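Local coordinates for putative carbonic anhydrase (Streptococcus mutans, PDB 3LAS), which catalyses the zinc-dependent interconversion of carbon dioxide and hydrogencarbonate as a beta-class carbonic anhydrase, at the interface of chains A and B. Numbering follows the deposited sequence. Chains: chain A/B, Putative carbonic anhydrase.

Contact 1: the interface of chains A and B. Residues chain A 27, 76, 80; chain B 98-99, 104, 107.
A two-fold homodimer interface, of the kind on which beta-class carbonic anhydrases are generally built, here plugs A:Gln80, the last residue of helix 68-80, between B:Thr98, B:Phe104 and B:Gln107, joining the chains through both ends of one amide. The nitrogen NE2 of A:Gln80 donates to the hydroxyl OG1 of B:Thr98 at 2.8 Å; the bond is nearly straight (168° at H), and the hydroxyl lies in the amide plane. At the other end, the carbonyl OE1 of A:Gln80 accepts from NE2 of B:Gln107 at 2.6 Å, with the donor in the carbonyl plane. The two amides are turned 36° apart, and together the bonds restrict rotation of the A:Gln80 amide. The chain of A:Gln80 starts with CG anti to the backbone N (chi1 -170°), then bends at chi2, which turns the amide toward chain B while its CB stays 3.8 Å from CE1 of B:Phe104. One turn earlier, A:Ile76 crosses both phenylalanines at about a right angle: its tip CD1 lies 3.9 Å from CZ of B:Phe99, and CG1 the same distance from CE2 of B:Phe104. CG of B:Phe104 in turn lies over one face of the B:Phe99 ring, toward its rim. A:Leu27 adds a looser methyl contact, CD2 to CG2 of B:Thr98 at 4.2 Å. The patch thus seats a helix end against the segment that follows zinc ligand B:Cys94, and may steady that side of the metal site.

Contact 2: the interface of chains A and B. Residues chain A 61, 65, 67, 69-70; chain B 69, 72-73.
OD2 of the B:Asp69 carboxylate is gripped by two donors of chain A and a water. The hydroxyl OG1 of A:Thr67 gives OD2 of B:Asp69 the shorter bond, 2.7 Å, coming from above the carboxylate plane. The amide ND2 of A:Asn61 reaches the syn lone pair of OD2 of B:Asp69 at 2.9 Å, with the amide and carboxylate planes turned 75° against each other. The second N-H of A:Asn61 ND2 is spent on the backbone carbonyl O of A:Arg65 (2.8 Å), which ties down the amide's rotation. OG1 of A:Thr67 also accepts from the backbone N of A:Val70, capping the start of its helix and leaving the hydroxyl hydrogen for B:Asp69; chi1 of 66° sets OG1 between the backbone N and the carbonyl carbon, where it can serve both. The other carboxylate oxygen, OD1 of B:Asp69, is held within chain B by B:Arg72, whose NE and NH2 both donate to it side-on in a salt bridge, NH2 at 2.8 Å. The edge of this guanidinium also meets A:Asn61, the planes being nearly perpendicular. Against its twin A:Asp69, B:Asp69 packs CB to CB (3.7 Å), with the carboxylates at 86°, and water 1 links their OD2 atoms. The arginine and the donors around the pair probably offset its like charges. The site lies where the N-terminal turns of the paired helices 68-80 meet, beside the end of strand 56-61.

Contact 1: the interface of chains A and B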
ATOM      1  N   LEU A  27       8.732  -7.863 -13.824  1.00 11.51           N
ATOM      2  CA  LEU A  27       8.216  -6.672 -13.213  1.00 11.97           C
ATOM      3  C   LEU A  27       6.715  -6.500 -13.511  1.00 12.01           C
ATOM      4  O   LEU A  27       5.956  -6.019 -12.668  1.00 12.72           O
ATOM      5  CB  LEU A  27       8.993  -5.522 -13.800  1.00 14.66           C
ATOM      6  CG  LEU A  27       9.020  -4.226 -13.038  1.00 20.51           C
ATOM      7  CD1 LEU A  27       8.725  -4.072 -11.544  1.00 13.24           C
ATOM      8  CD2 LEU A  27      10.147  -3.221 -13.512  1.00 18.66           C
ATOM      9  N   ILE A  76       1.473   4.414 -13.270  1.00  8.50           N
ATOM     10  CA  ILE A  76       2.712   3.644 -13.441  1.00  9.82           C
ATOM     11  C   ILE A  76       2.355   2.194 -13.606  1.00  7.73           C
ATOM     12  O   ILE A  76       2.875   1.494 -14.540  1.00  9.27           O
ATOM     13  CB  ILE A  76       3.669   3.908 -12.219  1.00  8.84           C
ATOM     14  CG1 ILE A  76       4.134   5.345 -12.291  1.00  8.45           C
ATOM     15  CG2 ILE A  76       4.812   2.898 -12.242  1.00  9.62           C
ATOM     16  CD1 ILE A  76       4.750   5.800 -10.927  1.00  9.43           C
ATOM     17  N   GLN A  80       3.273   1.836 -17.477  1.00 10.80           N
ATOM     18  CA  GLN A  80       4.626   1.325 -17.525  0.50 11.04           C
ATOM     19  C   GLN A  80       4.631  -0.192 -17.289  1.00 11.31           C
ATOM     20  O   GLN A  80       5.422  -0.912 -17.909  1.00 13.03           O
ATOM     21  CB  GLN A  80       5.429   2.092 -16.479  0.50 12.40           C
ATOM     22  CG  GLN A  80       6.951   1.887 -16.495  0.50 11.86           C
ATOM     23  CD  GLN A  80       7.679   2.497 -17.644  0.50 12.68           C
ATOM     24  OE1 GLN A  80       7.051   2.963 -18.591  0.50 15.29           O
ATOM     25  NE2 GLN A  80       8.990   2.428 -17.611  0.50 12.76           N
TER
ATOM     26  N   THR B  98      12.937   2.808 -13.913  1.00 13.41           N
ATOM     27  CA  THR B  98      12.848   2.556 -15.367  1.00 17.20           C
ATOM     28  C   THR B  98      12.436   3.742 -16.182  1.00 17.93           C
ATOM     29  O   THR B  98      12.197   3.553 -17.367  1.00 20.92           O
ATOM     30  CB  THR B  98      11.827   1.323 -15.598  1.00 17.49           C
ATOM     31  OG1 THR B  98      10.452   1.676 -15.319  1.00 18.80           O
ATOM     32  CG2 THR B  98      12.154   0.180 -14.837  1.00 18.86           C
ATOM     33  N   PHE B  99      12.289   4.936 -15.612  1.00 15.53           N
ATOM     34  CA  PHE B  99      11.944   6.132 -16.367  1.00 16.30           C
ATOM     35  C   PHE B  99      12.384   7.336 -15.623  1.00 14.69           C
ATOM     36  O   PHE B  99      12.460   7.278 -14.371  1.00 14.99           O
ATOM     37  CB  PHE B  99      10.385   6.197 -16.552  1.00 17.78           C
ATOM     38  CG  PHE B  99       9.564   6.227 -15.258  1.00 17.21           C
ATOM     39  CD1 PHE B  99       9.251   7.437 -14.636  1.00 16.54           C
ATOM     40  CD2 PHE B  99       9.081   5.036 -14.701  1.00 19.33           C
ATOM     41  CE1 PHE B  99       8.516   7.481 -13.433  1.00 17.12           C
ATOM     42  CE2 PHE B  99       8.303   5.106 -13.492  1.00 19.88           C
ATOM     43  CZ  PHE B  99       8.044   6.302 -12.931  1.00 16.37           C
ATOM     44  N   PHE B 104       8.708   9.526 -18.962  1.00 13.07           N
ATOM     45  CA  PHE B 104       7.379   9.001 -18.733  1.00 13.89           C
ATOM     46  C   PHE B 104       6.343   9.984 -19.218  1.00 14.40           C
ATOM     47  O   PHE B 104       5.275   9.540 -19.720  1.00 13.50           O
ATOM     48  CB  PHE B 104       7.200   8.642 -17.250  1.00 14.46           C
ATOM     49  CG  PHE B 104       6.052   7.736 -16.981  1.00 13.29           C
ATOM     50  CD1 PHE B 104       5.910   6.528 -17.661  1.00 14.63           C
ATOM     51  CD2 PHE B 104       5.125   8.074 -15.979  1.00 14.35           C
ATOM     52  CE1 PHE B 104       4.802   5.683 -17.428  1.00 13.62           C
ATOM     53  CE2 PHE B 104       4.046   7.195 -15.751  1.00 12.87           C
ATOM     54  CZ  PHE B 104       3.903   6.055 -16.429  1.00 11.93           C
ATOM     55  N   GLN B 107       5.989   9.110 -22.763  1.00 15.87           N
ATOM     56  CA  GLN B 107       5.242   7.834 -22.889  1.00 14.96           C
ATOM     57  C   GLN B 107       3.780   8.086 -22.686  1.00 14.25           C
ATOM     58  O   GLN B 107       2.976   7.424 -23.425  1.00 14.77           O
ATOM     59  CB  GLN B 107       5.729   6.837 -21.854  1.00 15.47           C
ATOM     60  CG  GLN B 107       7.149   6.365 -22.093  1.00 20.93           C
ATOM     61  CD  GLN B 107       7.621   5.374 -21.065  1.00 22.99           C
ATOM     62  OE1 GLN B 107       8.732   5.535 -20.507  1.00 28.49           O
ATOM     63  NE2 GLN B 107       6.806   4.375 -20.778  1.00 25.51           N
TER

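Contact 2: the interface of chains A and B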
ATOM      1  N   ASN A  61      -3.230   2.176   1.572  1.00  6.28           N
ATOM      2  CA  ASN A  61      -3.178   3.446   2.288  1.00  5.47           C
ATOM      3  C   ASN A  61      -4.205   3.407   3.401  1.00  6.11           C
ATOM      4  O   ASN A  61      -4.863   2.367   3.630  1.00  6.97           O
ATOM      5  CB  ASN A  61      -3.283   4.665   1.375  1.00  6.31           C
ATOM      6  CG  ASN A  61      -4.682   4.788   0.749  1.00  7.21           C
ATOM      7  OD1 ASN A  61      -5.611   4.119   1.209  1.00  7.89           O
ATOM      8  ND2 ASN A  61      -4.822   5.698  -0.177  1.00  8.58           N
ATOM      9  N   ARG A  65      -8.394   4.559   0.150  1.00  7.82           N
ATOM     10  CA  ARG A  65      -9.050   5.691  -0.536  1.00  7.65           C
ATOM     11  C   ARG A  65      -8.328   6.107  -1.784  1.00  9.37           C
ATOM     12  O   ARG A  65      -7.084   6.004  -1.869  1.00 10.72           O
ATOM     13  CB  ARG A  65      -9.065   6.892   0.361  1.00  8.39           C
ATOM     14  CG  ARG A  65      -9.712   6.628   1.776  1.00  9.62           C
ATOM     15  CD  ARG A  65     -11.018   5.849   1.749  1.00 10.64           C
ATOM     16  NE  ARG A  65     -12.053   6.256   0.769  1.00 11.19           N
ATOM     17  CZ  ARG A  65     -12.951   7.198   1.023  1.00 11.51           C
ATOM     18  NH1 ARG A  65     -12.929   7.890   2.150  1.00 13.73           N
ATOM     19  NH2 ARG A  65     -13.841   7.346   0.076  1.00 12.89           N
ATOM     20  N   THR A  67      -6.607   8.651  -3.977  1.00  9.21           N
ATOM     21  CA  THR A  67      -5.856   9.921  -3.791  1.00  8.36           C
ATOM     22  C   THR A  67      -5.018  10.202  -5.025  1.00  8.66           C
ATOM     23  O   THR A  67      -4.892   9.318  -5.881  1.00  9.33           O
ATOM     24  CB  THR A  67      -4.914   9.819  -2.564  1.00  8.45           C
ATOM     25  OG1 THR A  67      -3.918   8.814  -2.910  1.00 10.26           O
ATOM     26  CG2 THR A  67      -5.723   9.372  -1.276  1.00 10.61           C
ATOM     27  N   ASP A  69      -1.819  10.115  -5.020  1.00  8.23           N
ATOM     28  CA  ASP A  69      -0.766   9.111  -5.018  1.00  8.49           C
ATOM     29  C   ASP A  69      -1.265   7.788  -5.552  1.00  8.04           C
ATOM     30  O   ASP A  69      -0.543   7.114  -6.286  1.00  8.92           O
ATOM     31  CB  ASP A  69      -0.260   8.945  -3.560  1.00  8.62           C
ATOM     32  CG  ASP A  69       0.988   8.110  -3.442  1.00  7.99           C
ATOM     33  OD1 ASP A  69       1.703   7.853  -4.441  1.00 10.44           O
ATOM     34  OD2 ASP A  69       1.296   7.698  -2.305  1.00  8.54           O
ATOM     35  N   VAL A  70      -2.501   7.386  -5.245  1.00  7.19           N
ATOM     36  CA  VAL A  70      -3.052   6.146  -5.800  1.00  6.78           C
ATOM     37  C   VAL A  70      -3.141   6.323  -7.291  1.00  7.56           C
ATOM     38  O   VAL A  70      -2.747   5.375  -8.004  1.00  7.96           O
ATOM     39  CB  VAL A  70      -4.387   5.823  -5.145  1.00  6.98           C
ATOM     40  CG1 VAL A  70      -5.096   4.726  -5.953  1.00  9.38           C
ATOM     41  CG2 VAL A  70      -4.157   5.405  -3.668  1.00  8.30           C
TER
ATOM     42  N   ASP B  69      -0.235  11.397   0.697  1.00  8.02           N
ATOM     43  CA  ASP B  69      -1.076  10.276   1.116  1.00  7.39           C
ATOM     44  C   ASP B  69      -0.343   9.362   2.090  1.00  7.36           C
ATOM     45  O   ASP B  69      -0.980   8.907   3.054  1.00  7.62           O
ATOM     46  CB  ASP B  69      -1.505   9.475  -0.106  1.00  8.14           C
ATOM     47  CG  ASP B  69      -2.565   8.450   0.158  1.00  8.76           C
ATOM     48  OD1 ASP B  69      -3.268   8.479   1.186  1.00  9.80           O
ATOM     49  OD2 ASP B  69      -2.744   7.620  -0.765  1.00  8.64           O
ATOM     50  N   ARG B  72      -0.598  11.320   5.287  1.00  7.45           N
ATOM     51  CA  ARG B  72      -1.957  11.218   5.823  1.00  8.10           C
ATOM     52  C   ARG B  72      -2.165   9.889   6.534  1.00  6.41           C
ATOM     53  O   ARG B  72      -2.691   9.796   7.642  1.00  7.46           O
ATOM     54  CB  ARG B  72      -2.912  11.359   4.625  1.00  7.01           C
ATOM     55  CG  ARG B  72      -4.359  11.158   5.039  1.00  7.99           C
ATOM     56  CD  ARG B  72      -5.255  11.034   3.787  1.00  7.63           C
ATOM     57  NE  ARG B  72      -5.063   9.729   3.101  1.00  7.86           N
ATOM     58  CZ  ARG B  72      -5.779   8.604   3.321  1.00  6.04           C
ATOM     59  NH1 ARG B  72      -6.649   8.546   4.319  1.00  7.64           N
ATOM     60  NH2 ARG B  72      -5.557   7.541   2.599  1.00  7.90           N
ATOM     61  N   SER B  73      -1.718   8.829   5.850  1.00  7.43           N
ATOM     62  CA  SER B  73      -1.964   7.455   6.337  1.00  6.71           C
ATOM     63  C   SER B  73      -1.126   7.119   7.587  1.00  6.90           C
ATOM     64  O   SER B  73      -1.639   6.421   8.495  1.00  7.48           O
ATOM     65  CB  SER B  73      -1.673   6.454   5.191  1.00  7.49           C
ATOM     66  OG  SER B  73      -2.534   6.720   4.075  1.00  7.49           O
TER
HETATM   67  O   HOH W   1      -0.579   6.016  -1.225  1.00  9.94           O

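About 21 Å separates the C-alpha centres of contact 1 and contact 2, and helix 68-80 of chain A spans them: its first turn serves contact 2, its last turns contact 1. Chain B brings its own helix 68-80 to contact 2, but the 98-99 loop and helix 101-112 to contact 1. Contact 2, where a residue meets its own twin, must lie close to the two-fold axis, whereas contact 1 lies farther out; both recur with the chains exchanged. Anchoring one helix at both ends should fix its orientation against the partner and with it the geometry of the dimer.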